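Local coordinates for protein mandelate racemase/muconate lactonizing enzyme/Enolase superfamily (PDB 2HZG) that is of unknown precise function but belongs to the enolase superfamily, pairing an N-terminal capping domain with a TIM-barrel-like domain that holds a sodium ion, at residues A[8-12]-A[388-392]; A[202-208]-A[229-234]; A[313-317]-A[356-362]. One frame throughout, in Å; residues are numbered along the deposited sequence.

Contact 1: residues A[8-12]-A[388-392]; sequences VDLFY and YRTPQ
Segment 388-392 finishes the C-terminal hairpin strand and runs out as loop beside segment 8-12, an extended piece of strand 5-14. Tyr388 leaves its strand with CA-to-CB toward the other segment and chi1 t (174°), which carries the phenol across the gap: its OH donates to Leu10 O at 2.6 Å, Leu10 CB lies 4.0 Å from Tyr388 CE2, and a water accepts from Tyr12 N (2.8 Å) while donating to Tyr388 OH (2.8 Å). A tyrosine suits this place because its ring packs against leucine while its hydroxyl meets backbone. Strand 5-14 is an edge strand of the three-stranded antiparallel sheet of the N-terminal capping domain characteristic of the enolase superfamily, so the C-terminal tail returns to the domain where the chain began. Arg389 points away, and Thr390 (CA 6.7 Å from Phe11 CA) turns the chain into Pro391, whose CA is 6.3 Å from Asp9 CA. Compact Pro391, in C-gamma exo pucker, holds CD 3.1 Å from Leu10 O, and its CG makes a CH-pi contact with the Phe11 ring, 3.9 Å from the centroid and 13° off the normal. Phe11, chi1 m, brings CE1 to 3.6 Å from Pro391 CB. Gln392 points away.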
ATOM      1  N   VAL A   8      -9.988 -21.984   4.380  1.00 16.81           N
ATOM      2  CA  VAL A   8      -9.111 -20.946   4.920  1.00 16.63           C
ATOM      3  C   VAL A   8      -9.964 -20.230   5.927  1.00 17.50           C
ATOM      4  O   VAL A   8     -10.919 -19.523   5.553  1.00 17.13           O
ATOM      5  CB  VAL A   8      -8.612 -19.931   3.859  1.00 17.23           C
ATOM      6  CG1 VAL A   8      -7.646 -18.901   4.499  1.00 16.77           C
ATOM      7  CG2 VAL A   8      -7.956 -20.631   2.668  1.00 15.53           C
ATOM      8  N   ASP A   9      -9.634 -20.428   7.204  1.00 16.38           N
ATOM      9  CA  ASP A   9     -10.378 -19.816   8.283  1.00 16.98           C
ATOM     10  C   ASP A   9      -9.570 -18.707   8.920  1.00 16.72           C
ATOM     11  O   ASP A   9      -8.369 -18.871   9.217  1.00 16.19           O
ATOM     12  CB  ASP A   9     -10.796 -20.852   9.335  1.00 16.43           C
ATOM     13  CG  ASP A   9     -11.777 -21.856   8.769  1.00 19.44           C
ATOM     14  OD1 ASP A   9     -12.834 -21.420   8.257  1.00 20.32           O
ATOM     15  OD2 ASP A   9     -11.460 -23.062   8.782  1.00 20.90           O
ATOM     16  N   LEU A  10     -10.264 -17.592   9.121  1.00 16.65           N
ATOM     17  CA  LEU A  10      -9.670 -16.339   9.571  1.00 16.49           C
ATOM     18  C   LEU A  10     -10.187 -15.997  10.959  1.00 15.91           C
ATOM     19  O   LEU A  10     -11.391 -15.821  11.144  1.00 16.83           O
ATOM     20  CB  LEU A  10     -10.049 -15.224   8.596  1.00 16.27           C
ATOM     21  CG  LEU A  10      -9.761 -15.442   7.094  1.00 17.52           C
ATOM     22  CD1 LEU A  10     -10.068 -14.156   6.271  1.00 15.86           C
ATOM     23  CD2 LEU A  10      -8.316 -15.900   6.863  1.00 14.90           C
ATOM     24  N   PHE A  11      -9.263 -15.860  11.908  1.00 15.80           N
ATOM     25  CA  PHE A  11      -9.574 -15.621  13.310  1.00 15.36           C
ATOM     26  C   PHE A  11      -9.104 -14.236  13.730  1.00 15.63           C
ATOM     27  O   PHE A  11      -7.911 -13.989  13.828  1.00 15.16           O
ATOM     28  CB  PHE A  11      -8.890 -16.685  14.174  1.00 15.54           C
ATOM     29  CG  PHE A  11      -9.392 -18.079  13.917  1.00 14.90           C
ATOM     30  CD1 PHE A  11     -10.396 -18.623  14.729  1.00 15.54           C
ATOM     31  CD2 PHE A  11      -8.879 -18.839  12.862  1.00 14.26           C
ATOM     32  CE1 PHE A  11     -10.870 -19.912  14.505  1.00 16.88           C
ATOM     33  CE2 PHE A  11      -9.352 -20.135  12.622  1.00 15.38           C
ATOM     34  CZ  PHE A  11     -10.356 -20.668  13.448  1.00 16.77           C
ATOM     35  N   TYR A  12     -10.062 -13.338  13.961  1.00 16.09           N
ATOM     36  CA  TYR A  12      -9.765 -11.989  14.443  1.00 16.08           C
ATOM     37  C   TYR A  12      -9.612 -12.113  15.959  1.00 15.56           C
ATOM     38  O   TYR A  12     -10.580 -12.393  16.652  1.00 15.89           O
ATOM     39  CB  TYR A  12     -10.923 -11.040  14.080  1.00 15.66           C
ATOM     40  CG  TYR A  12     -10.745  -9.540  14.360  1.00 15.61           C
ATOM     41  CD1 TYR A  12      -9.708  -9.040  15.170  1.00 16.45           C
ATOM     42  CD2 TYR A  12     -11.669  -8.624  13.843  1.00 16.95           C
ATOM     43  CE1 TYR A  12      -9.586  -7.653  15.425  1.00 15.72           C
ATOM     44  CE2 TYR A  12     -11.560  -7.247  14.087  1.00 15.79           C
ATOM     45  CZ  TYR A  12     -10.528  -6.764  14.873  1.00 16.83           C
ATOM     46  OH  TYR A  12     -10.441  -5.395  15.100  1.00 15.79           O
ATOM     47  N   TYR A 388     -18.970 -13.287   5.458  1.00 22.70           N
ATOM     48  CA  TYR A 388     -18.010 -13.712   6.490  1.00 22.81           C
ATOM     49  C   TYR A 388     -18.652 -13.805   7.870  1.00 23.56           C
ATOM     50  O   TYR A 388     -19.419 -12.940   8.271  1.00 23.26           O
ATOM     51  CB  TYR A 388     -16.740 -12.824   6.537  1.00 22.25           C
ATOM     52  CG  TYR A 388     -15.822 -13.181   7.695  1.00 20.85           C
ATOM     53  CD1 TYR A 388     -15.979 -12.569   8.933  1.00 19.82           C
ATOM     54  CD2 TYR A 388     -14.827 -14.158   7.563  1.00 19.80           C
ATOM     55  CE1 TYR A 388     -15.156 -12.903  10.033  1.00 20.97           C
ATOM     56  CE2 TYR A 388     -13.982 -14.499   8.666  1.00 18.67           C
ATOM     57  CZ  TYR A 388     -14.161 -13.862   9.888  1.00 19.62           C
ATOM     58  OH  TYR A 388     -13.379 -14.177  10.986  1.00 21.27           O
ATOM     59  N   ARG A 389     -18.341 -14.880   8.580  1.00 25.10           N
ATOM     60  CA  ARG A 389     -18.632 -14.963  10.003  1.00 27.23           C
ATOM     61  C   ARG A 389     -17.474 -15.631  10.709  1.00 26.83           C
ATOM     62  O   ARG A 389     -16.774 -16.464  10.130  1.00 26.24           O
ATOM     63  CB  ARG A 389     -19.951 -15.717  10.302  1.00 28.05           C
ATOM     64  CG  ARG A 389     -20.357 -15.627  11.790  1.00 33.06           C
ATOM     65  CD  ARG A 389     -21.842 -15.881  12.064  1.00 39.26           C
ATOM     66  NE  ARG A 389     -22.320 -17.121  11.453  1.00 43.46           N
ATOM     67  CZ  ARG A 389     -23.607 -17.408  11.254  1.00 45.84           C
ATOM     68  NH1 ARG A 389     -24.550 -16.541  11.616  1.00 45.90           N
ATOM     69  NH2 ARG A 389     -23.950 -18.554  10.676  1.00 45.68           N
ATOM     70  N   THR A 390     -17.279 -15.245  11.967  0.50 27.49           N
ATOM     71  CA  THR A 390     -16.257 -15.828  12.834  0.50 28.26           C
ATOM     72  C   THR A 390     -16.306 -17.354  12.773  0.50 28.58           C
ATOM     73  O   THR A 390     -17.382 -17.941  12.893  0.50 28.35           O
ATOM     74  CB  THR A 390     -16.364 -15.306  14.305  0.50 28.54           C
ATOM     75  OG1 THR A 390     -15.530 -16.094  15.169  0.50 28.59           O
ATOM     76  CG2 THR A 390     -17.812 -15.329  14.818  0.50 28.31           C
ATOM     77  N   PRO A 391     -15.146 -17.999  12.542  1.00 28.93           N
ATOM     78  CA  PRO A 391     -15.125 -19.457  12.464  1.00 30.46           C
ATOM     79  C   PRO A 391     -15.584 -20.086  13.767  1.00 32.23           C
ATOM     80  O   PRO A 391     -15.373 -19.514  14.848  1.00 31.24           O
ATOM     81  CB  PRO A 391     -13.649 -19.791  12.233  1.00 29.98           C
ATOM     82  CG  PRO A 391     -13.058 -18.554  11.669  1.00 29.55           C
ATOM     83  CD  PRO A 391     -13.801 -17.433  12.338  1.00 28.85           C
ATOM     84  N   GLN A 392     -16.232 -21.244  13.643  0.50 33.47           N
ATOM     85  CA  GLN A 392     -16.592 -22.075  14.784  0.50 35.14           C
ATOM     86  C   GLN A 392     -15.348 -22.492  15.552  0.50 35.94           C
ATOM     87  O   GLN A 392     -14.277 -22.702  14.969  0.50 35.79           O
ATOM     88  CB  GLN A 392     -17.335 -23.330  14.330  0.50 34.98           C
ATOM     89  CG  GLN A 392     -18.850 -23.237  14.441  0.50 36.52           C
ATOM     90  CD  GLN A 392     -19.511 -24.603  14.469  0.50 37.68           C
ATOM     91  OE1 GLN A 392     -20.264 -24.922  15.393  0.50 38.29           O
ATOM     92  NE2 GLN A 392     -19.215 -25.427  13.464  0.50 37.63           N
TER
HETATM   93  O   HOH W   1     -12.839 -13.692  13.699  1.00 13.65           O

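Contact 2: residues A[202-208]-A[229-234]; sequences QIFGEDV and PFDAGA
Both segments are irregular, each leading from a strand end toward a helix. Residues 202-205 form a type I beta turn, Gly205 N bonding to Gln202 O at 3.0 Å; residues 231-234 form another, closed by Ala234 N to Asp231 O at 3.0 Å. Two backbone hydrogen bonds join the segments, Phe204 N to Pro229 O (3.2 Å) and Asp231 N to Gly205 O (2.8 Å), and the CA atoms approach most closely at Gln202 and Phe230, 4.1 Å apart. Gly205, at phi/psi 65/-96, takes a positive phi that glycine accommodates easily. Asp207 centres an inverse gamma turn and N-caps helix 208-212, its OD1 accepting from Ala210 N. Phe230, chi1 m, brings its ring back against segment 202-208: CE1 lies 4.0 Å from Phe204 CB and CZ 4.1 Å from Val208 CG2, apolar surfaces suited to a large ring. Gln202, chi1 m and chi2 t, reaches along the second turn; two waters donate to its OE1 (2.7 and 2.8 Å) and reach Ala232 N and Asp231 OD1 only through weak bonds, while NE2 bonds Glu228. Glu206 OE2 and Asp231 OD2 come within 3.8 Å, but the second subunit supplies partners, Arg289 to Glu206 and His260 to Asp231. The contact thus joins successive beta-alpha loops of the barrel, after strands 195-199 and 225-227, whose Asp199 and Glu227 bind sodium, with helix 235-242 packing against Phe230 through Ala237 and Leu241.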
ATOM      1  N   GLN A 202       8.809   6.299  12.315  1.00 14.51           N
ATOM      2  CA  GLN A 202       8.497   7.242  11.221  1.00 14.87           C
ATOM      3  C   GLN A 202       8.154   8.657  11.709  1.00 15.65           C
ATOM      4  O   GLN A 202       7.620   9.465  10.948  1.00 15.74           O
ATOM      5  CB  GLN A 202       7.366   6.689  10.329  1.00 15.35           C
ATOM      6  CG  GLN A 202       7.630   5.287   9.743  1.00 13.96           C
ATOM      7  CD  GLN A 202       6.554   4.882   8.722  1.00 17.32           C
ATOM      8  OE1 GLN A 202       5.780   5.723   8.258  1.00 19.38           O
ATOM      9  NE2 GLN A 202       6.469   3.602   8.427  1.00 18.25           N
ATOM     10  N   ILE A 203       8.489   8.978  12.965  1.00 16.02           N
ATOM     11  CA  ILE A 203       7.982  10.194  13.605  1.00 16.64           C
ATOM     12  C   ILE A 203       8.493  11.499  12.976  1.00 16.61           C
ATOM     13  O   ILE A 203       7.810  12.498  13.032  1.00 16.68           O
ATOM     14  CB  ILE A 203       8.223  10.208  15.139  1.00 16.75           C
ATOM     15  CG1 ILE A 203       7.365  11.286  15.821  1.00 18.44           C
ATOM     16  CG2 ILE A 203       9.713  10.428  15.444  1.00 14.66           C
ATOM     17  CD1 ILE A 203       5.849  11.073  15.689  1.00 19.92           C
ATOM     18  N   PHE A 204       9.679  11.492  12.376  1.00 17.44           N
ATOM     19  CA  PHE A 204      10.189  12.720  11.764  1.00 17.68           C
ATOM     20  C   PHE A 204       9.567  12.990  10.404  1.00 18.17           C
ATOM     21  O   PHE A 204       9.783  14.061   9.842  1.00 19.36           O
ATOM     22  CB  PHE A 204      11.724  12.751  11.744  1.00 17.89           C
ATOM     23  CG  PHE A 204      12.328  12.568  13.108  1.00 15.55           C
ATOM     24  CD1 PHE A 204      12.126  13.529  14.099  1.00 17.07           C
ATOM     25  CD2 PHE A 204      13.068  11.419  13.410  1.00 13.45           C
ATOM     26  CE1 PHE A 204      12.659  13.343  15.389  1.00 15.71           C
ATOM     27  CE2 PHE A 204      13.596  11.222  14.686  1.00 14.76           C
ATOM     28  CZ  PHE A 204      13.395  12.186  15.673  1.00 13.24           C
ATOM     29  N   GLY A 205       8.778  12.032   9.905  1.00 18.24           N
ATOM     30  CA  GLY A 205       7.996  12.196   8.675  1.00 18.43           C
ATOM     31  C   GLY A 205       8.906  12.352   7.469  1.00 18.04           C
ATOM     32  O   GLY A 205       9.369  11.362   6.899  1.00 17.87           O
ATOM     33  N   GLU A 206       9.164  13.602   7.087  1.00 18.16           N
ATOM     34  CA  GLU A 206      10.148  13.917   6.039  1.00 18.78           C
ATOM     35  C   GLU A 206      11.153  14.977   6.507  1.00 18.67           C
ATOM     36  O   GLU A 206      11.910  15.529   5.706  1.00 18.30           O
ATOM     37  CB  GLU A 206       9.441  14.420   4.778  1.00 18.58           C
ATOM     38  CG  GLU A 206       8.576  13.369   4.106  1.00 20.25           C
ATOM     39  CD  GLU A 206       7.834  13.937   2.897  1.00 21.63           C
ATOM     40  OE1 GLU A 206       8.499  14.239   1.898  1.00 22.36           O
ATOM     41  OE2 GLU A 206       6.597  14.094   2.964  1.00 24.24           O
ATOM     42  N   ASP A 207      11.160  15.249   7.808  1.00 18.45           N
ATOM     43  CA  ASP A 207      11.955  16.350   8.360  1.00 18.13           C
ATOM     44  C   ASP A 207      13.378  15.851   8.653  1.00 18.30           C
ATOM     45  O   ASP A 207      13.677  15.370   9.774  1.00 17.56           O
ATOM     46  CB  ASP A 207      11.253  16.877   9.602  1.00 18.20           C
ATOM     47  CG  ASP A 207      11.810  18.207  10.097  1.00 18.69           C
ATOM     48  OD1 ASP A 207      12.948  18.588   9.768  1.00 19.50           O
ATOM     49  OD2 ASP A 207      11.088  18.854  10.869  1.00 21.13           O
ATOM     50  N   VAL A 208      14.229  15.905   7.625  1.00 17.96           N
ATOM     51  CA  VAL A 208      15.618  15.458   7.741  1.00 18.15           C
ATOM     52  C   VAL A 208      16.333  16.207   8.874  1.00 18.66           C
ATOM     53  O   VAL A 208      17.101  15.603   9.644  1.00 18.04           O
ATOM     54  CB  VAL A 208      16.405  15.597   6.419  1.00 18.34           C
ATOM     55  CG1 VAL A 208      17.874  15.193   6.611  1.00 17.63           C
ATOM     56  CG2 VAL A 208      15.758  14.731   5.324  1.00 18.12           C
ATOM     57  N   PRO A 229      13.414   6.376  10.673  1.00 14.77           N
ATOM     58  CA  PRO A 229      13.335   7.820  11.016  1.00 15.16           C
ATOM     59  C   PRO A 229      12.188   8.562  10.296  1.00 14.90           C
ATOM     60  O   PRO A 229      11.691   9.552  10.806  1.00 14.56           O
ATOM     61  CB  PRO A 229      14.700   8.382  10.555  1.00 14.85           C
ATOM     62  CG  PRO A 229      15.192   7.363   9.511  1.00 14.76           C
ATOM     63  CD  PRO A 229      14.673   6.022   9.977  1.00 14.26           C
ATOM     64  N   PHE A 230      11.791   8.071   9.124  1.00 15.31           N
ATOM     65  CA  PHE A 230      10.892   8.802   8.224  1.00 15.81           C
ATOM     66  C   PHE A 230       9.743   7.951   7.691  1.00 17.09           C
ATOM     67  O   PHE A 230       9.735   6.725   7.906  1.00 16.31           O
ATOM     68  CB  PHE A 230      11.696   9.328   7.026  1.00 15.05           C
ATOM     69  CG  PHE A 230      12.881  10.182   7.409  1.00 14.93           C
ATOM     70  CD1 PHE A 230      12.695  11.432   8.028  1.00 13.92           C
ATOM     71  CD2 PHE A 230      14.177   9.741   7.142  1.00 12.26           C
ATOM     72  CE1 PHE A 230      13.798  12.227   8.379  1.00 14.22           C
ATOM     73  CE2 PHE A 230      15.286  10.523   7.491  1.00 13.86           C
ATOM     74  CZ  PHE A 230      15.102  11.767   8.107  1.00 12.81           C
ATOM     75  N   ASP A 231       8.793   8.592   6.983  1.00 17.97           N
ATOM     76  CA  ASP A 231       7.801   7.873   6.158  1.00 19.58           C
ATOM     77  C   ASP A 231       8.517   6.723   5.462  1.00 19.21           C
ATOM     78  O   ASP A 231       9.625   6.915   4.969  1.00 19.47           O
ATOM     79  CB  ASP A 231       7.241   8.740   5.005  1.00 20.41           C
ATOM     80  CG  ASP A 231       6.371   9.898   5.458  1.00 23.58           C
ATOM     81  OD1 ASP A 231       6.038  10.024   6.655  1.00 26.48           O
ATOM     82  OD2 ASP A 231       5.998  10.689   4.555  1.00 28.08           O
ATOM     83  N   ALA A 232       7.862   5.566   5.361  1.00 19.56           N
ATOM     84  CA  ALA A 232       8.462   4.378   4.727  1.00 19.96           C
ATOM     85  C   ALA A 232       8.952   4.621   3.292  1.00 20.24           C
ATOM     86  O   ALA A 232      10.009   4.111   2.882  1.00 21.00           O
ATOM     87  CB  ALA A 232       7.486   3.208   4.765  1.00 20.06           C
ATOM     88  N   GLY A 233       8.190   5.399   2.531  1.00 19.51           N
ATOM     89  CA  GLY A 233       8.564   5.712   1.146  1.00 18.42           C
ATOM     90  C   GLY A 233       9.557   6.849   0.957  1.00 17.89           C
ATOM     91  O   GLY A 233      10.030   7.072  -0.162  1.00 16.74           O
ATOM     92  N   ALA A 234       9.882   7.564   2.040  1.00 17.21           N
ATOM     93  CA  ALA A 234      10.801   8.725   1.956  1.00 16.65           C
ATOM     94  C   ALA A 234      12.272   8.308   1.878  1.00 15.85           C
ATOM     95  O   ALA A 234      13.036   8.526   2.813  1.00 15.44           O
ATOM     96  CB  ALA A 234      10.572   9.692   3.118  1.00 15.95           C
TER
HETATM   97  O   HOH W   2       4.493   5.476   5.885  1.00 23.87           O
HETATM   98  O   HOH W   3       4.172   8.008   8.559  1.00 37.57           O

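Contact 3: residues A[313-317]-A[356-362]; sequences SASLQ and APEAPGL
This is a buried helix-to-loop packing contact within the barrel domain: the last part of helix 309-316, which follows barrel strand 300-303, lies against the loop at 356-362 that leads on to helix 368-374. The loop curves outward from the helix, so that Ala356, Pro357 and Leu362 meet it while residues 358-360 stay beyond reach. The closest CA pair is Leu316 with Ala356, 5.2 Å apart. There Ala356, pointing toward the helix, places CB 4.0 Å from Leu316 CB; its small methyl permits this near approach. At the other end of the loop Leu362, chi1 m and chi2 t, extends CD2 to 4.1 Å from Ala314 CB and 3.8 Å from Gln317 CG, filling the space beside a small helical residue. A polar network runs between these apolar patches. Ser313, chi1 t, donates from OG to Leu362 O at 2.6 Å and accepts from Gln317 NE2 at 3.0 Å, a short hydroxyl being able to do both at a tight interface. Gln317, m at both chi1 and chi2, folds back over the preceding turn of the chain, and its NE2 also donates at 2.9 Å to a water that in turn donates to Pro357 O at 2.8 Å and Gly361 O at 2.7 Å, so one water holds both arms of the loop. Gly361 can adopt phi/psi 59/-133, where a side chain would be strained. Around the contact, Trp123 of helix 122-125 covers Gln317 and Ala356 and bonds Pro357 O, Asp112 OD1 of helix 99-118 accepts from Leu362 N, and Leu284 of helix 284-297 packs on Ala314 and Gln317.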
ATOM      1  N   SER A 313       8.727 -17.048  14.614  1.00 13.76           N
ATOM      2  CA  SER A 313       9.208 -18.177  13.856  1.00 14.00           C
ATOM      3  C   SER A 313       9.190 -17.833  12.374  1.00 13.83           C
ATOM      4  O   SER A 313      10.182 -18.045  11.685  1.00 13.73           O
ATOM      5  CB  SER A 313       8.342 -19.414  14.122  1.00 14.33           C
ATOM      6  OG  SER A 313       8.606 -20.355  13.097  1.00 15.57           O
ATOM      7  N   ALA A 314       8.076 -17.267  11.896  1.00 13.58           N
ATOM      8  CA  ALA A 314       7.937 -16.984  10.467  1.00 14.47           C
ATOM      9  C   ALA A 314       8.982 -15.990  10.007  1.00 14.32           C
ATOM     10  O   ALA A 314       9.598 -16.175   8.968  1.00 14.44           O
ATOM     11  CB  ALA A 314       6.533 -16.487  10.139  1.00 14.21           C
ATOM     12  N   SER A 315       9.217 -14.952  10.814  1.00 15.32           N
ATOM     13  CA  SER A 315      10.144 -13.899  10.407  1.00 15.58           C
ATOM     14  C   SER A 315      11.617 -14.285  10.592  1.00 15.23           C
ATOM     15  O   SER A 315      12.487 -13.611  10.068  1.00 15.52           O
ATOM     16  CB  SER A 315       9.790 -12.556  11.048  1.00 15.31           C
ATOM     17  OG  SER A 315       8.607 -11.969  10.430  1.00 17.62           O
ATOM     18  N   LEU A 316      11.881 -15.373  11.315  1.00 15.17           N
ATOM     19  CA  LEU A 316      13.236 -15.943  11.395  1.00 14.56           C
ATOM     20  C   LEU A 316      13.537 -16.832  10.188  1.00 14.71           C
ATOM     21  O   LEU A 316      14.687 -16.917   9.756  1.00 14.82           O
ATOM     22  CB  LEU A 316      13.423 -16.743  12.683  1.00 15.10           C
ATOM     23  CG  LEU A 316      13.401 -15.967  14.006  1.00 15.51           C
ATOM     24  CD1 LEU A 316      13.584 -16.891  15.210  1.00 15.12           C
ATOM     25  CD2 LEU A 316      14.491 -14.935  13.976  1.00 17.79           C
ATOM     26  N   GLN A 317      12.507 -17.492   9.644  1.00 14.39           N
ATOM     27  CA  GLN A 317      12.706 -18.422   8.516  1.00 14.68           C
ATOM     28  C   GLN A 317      13.568 -17.836   7.379  1.00 14.25           C
ATOM     29  O   GLN A 317      14.508 -18.484   6.940  1.00 14.88           O
ATOM     30  CB  GLN A 317      11.378 -18.950   7.944  1.00 14.22           C
ATOM     31  CG  GLN A 317      10.394 -19.586   8.947  1.00 13.93           C
ATOM     32  CD  GLN A 317      10.917 -20.866   9.593  1.00 15.68           C
ATOM     33  OE1 GLN A 317      11.746 -21.590   9.012  1.00 13.77           O
ATOM     34  NE2 GLN A 317      10.448 -21.140  10.802  1.00 14.05           N
ATOM     35  N   ALA A 356      15.037 -20.218  14.059  1.00 15.85           N
ATOM     36  CA  ALA A 356      13.904 -20.745  13.326  1.00 15.64           C
ATOM     37  C   ALA A 356      13.807 -22.227  13.709  1.00 16.39           C
ATOM     38  O   ALA A 356      14.791 -22.980  13.552  1.00 17.25           O
ATOM     39  CB  ALA A 356      14.116 -20.570  11.827  1.00 15.06           C
ATOM     40  N   PRO A 357      12.659 -22.638  14.275  1.00 17.16           N
ATOM     41  CA  PRO A 357      12.545 -23.991  14.826  1.00 17.87           C
ATOM     42  C   PRO A 357      13.002 -25.111  13.888  1.00 19.38           C
ATOM     43  O   PRO A 357      12.752 -25.088  12.676  1.00 18.44           O
ATOM     44  CB  PRO A 357      11.052 -24.106  15.146  1.00 17.58           C
ATOM     45  CG  PRO A 357      10.673 -22.689  15.497  1.00 16.48           C
ATOM     46  CD  PRO A 357      11.425 -21.859  14.509  1.00 16.48           C
ATOM     47  N   GLU A 358      13.677 -26.089  14.473  1.00 21.00           N
ATOM     48  CA  GLU A 358      14.074 -27.276  13.729  1.00 23.12           C
ATOM     49  C   GLU A 358      12.842 -28.160  13.420  1.00 23.50           C
ATOM     50  O   GLU A 358      12.798 -28.885  12.412  1.00 25.18           O
ATOM     51  CB  GLU A 358      15.276 -27.973  14.415  1.00 24.02           C
ATOM     52  CG  GLU A 358      16.628 -27.615  13.706  1.00 28.67           C
ATOM     53  CD  GLU A 358      17.789 -27.209  14.626  1.00 35.15           C
ATOM     54  OE1 GLU A 358      18.829 -26.744  14.097  1.00 37.45           O
ATOM     55  OE2 GLU A 358      17.695 -27.343  15.868  1.00 38.86           O
ATOM     56  N   ALA A 359      11.795 -28.005  14.218  1.00 22.80           N
ATOM     57  CA  ALA A 359      10.544 -28.720  14.032  1.00 21.21           C
ATOM     58  C   ALA A 359       9.801 -28.371  12.702  1.00 20.41           C
ATOM     59  O   ALA A 359      10.108 -27.356  12.059  1.00 19.62           O
ATOM     60  CB  ALA A 359       9.661 -28.465  15.225  1.00 21.37           C
ATOM     61  N   PRO A 360       8.849 -29.233  12.282  1.00 19.31           N
ATOM     62  CA  PRO A 360       8.158 -29.102  10.981  1.00 18.60           C
ATOM     63  C   PRO A 360       7.355 -27.812  10.792  1.00 17.80           C
ATOM     64  O   PRO A 360       6.755 -27.306  11.749  1.00 17.09           O
ATOM     65  CB  PRO A 360       7.196 -30.305  10.971  1.00 18.28           C
ATOM     66  CG  PRO A 360       7.862 -31.320  11.873  1.00 19.12           C
ATOM     67  CD  PRO A 360       8.390 -30.445  12.999  1.00 19.36           C
ATOM     68  N   GLY A 361       7.311 -27.327   9.548  1.00 17.19           N
ATOM     69  CA  GLY A 361       6.646 -26.068   9.228  1.00 16.32           C
ATOM     70  C   GLY A 361       7.259 -24.918  10.008  1.00 15.39           C
ATOM     71  O   GLY A 361       8.477 -24.792  10.101  1.00 15.59           O
ATOM     72  N   LEU A 362       6.402 -24.096  10.598  1.00 14.95           N
ATOM     73  CA  LEU A 362       6.846 -23.007  11.460  1.00 14.42           C
ATOM     74  C   LEU A 362       7.246 -23.498  12.857  1.00 14.60           C
ATOM     75  O   LEU A 362       7.743 -22.717  13.669  1.00 14.43           O
ATOM     76  CB  LEU A 362       5.771 -21.900  11.526  1.00 14.09           C
ATOM     77  CG  LEU A 362       5.514 -21.193  10.170  1.00 14.85           C
ATOM     78  CD1 LEU A 362       4.368 -20.161  10.228  1.00 15.04           C
ATOM     79  CD2 LEU A 362       6.792 -20.528   9.632  1.00 13.03           C
TER
HETATM   80  O   HOH W   4      10.495 -23.896  11.591  1.00 16.29           O

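How the contacts relate
From the N terminus, the chain lays down strand 5-14, the first half of contact 1, and the contact is completed at 388-392, near the C terminus, so this contact closes a loop of 375 residues and brings the C-terminal tail back to the capping domain. Contacts 2 and 3 both fall within that long loop, one after the other and without crossing. Contact 2 closes a short loop of 20 residues, joining two neighbouring beta-alpha loops of the barrel; contact 3 then spans 38 residues, fastening a late barrel helix to the loop at 356-362. They lie on opposite sides of the chain's centre, their centres about 32 Å apart, and none of the three contacts touches another.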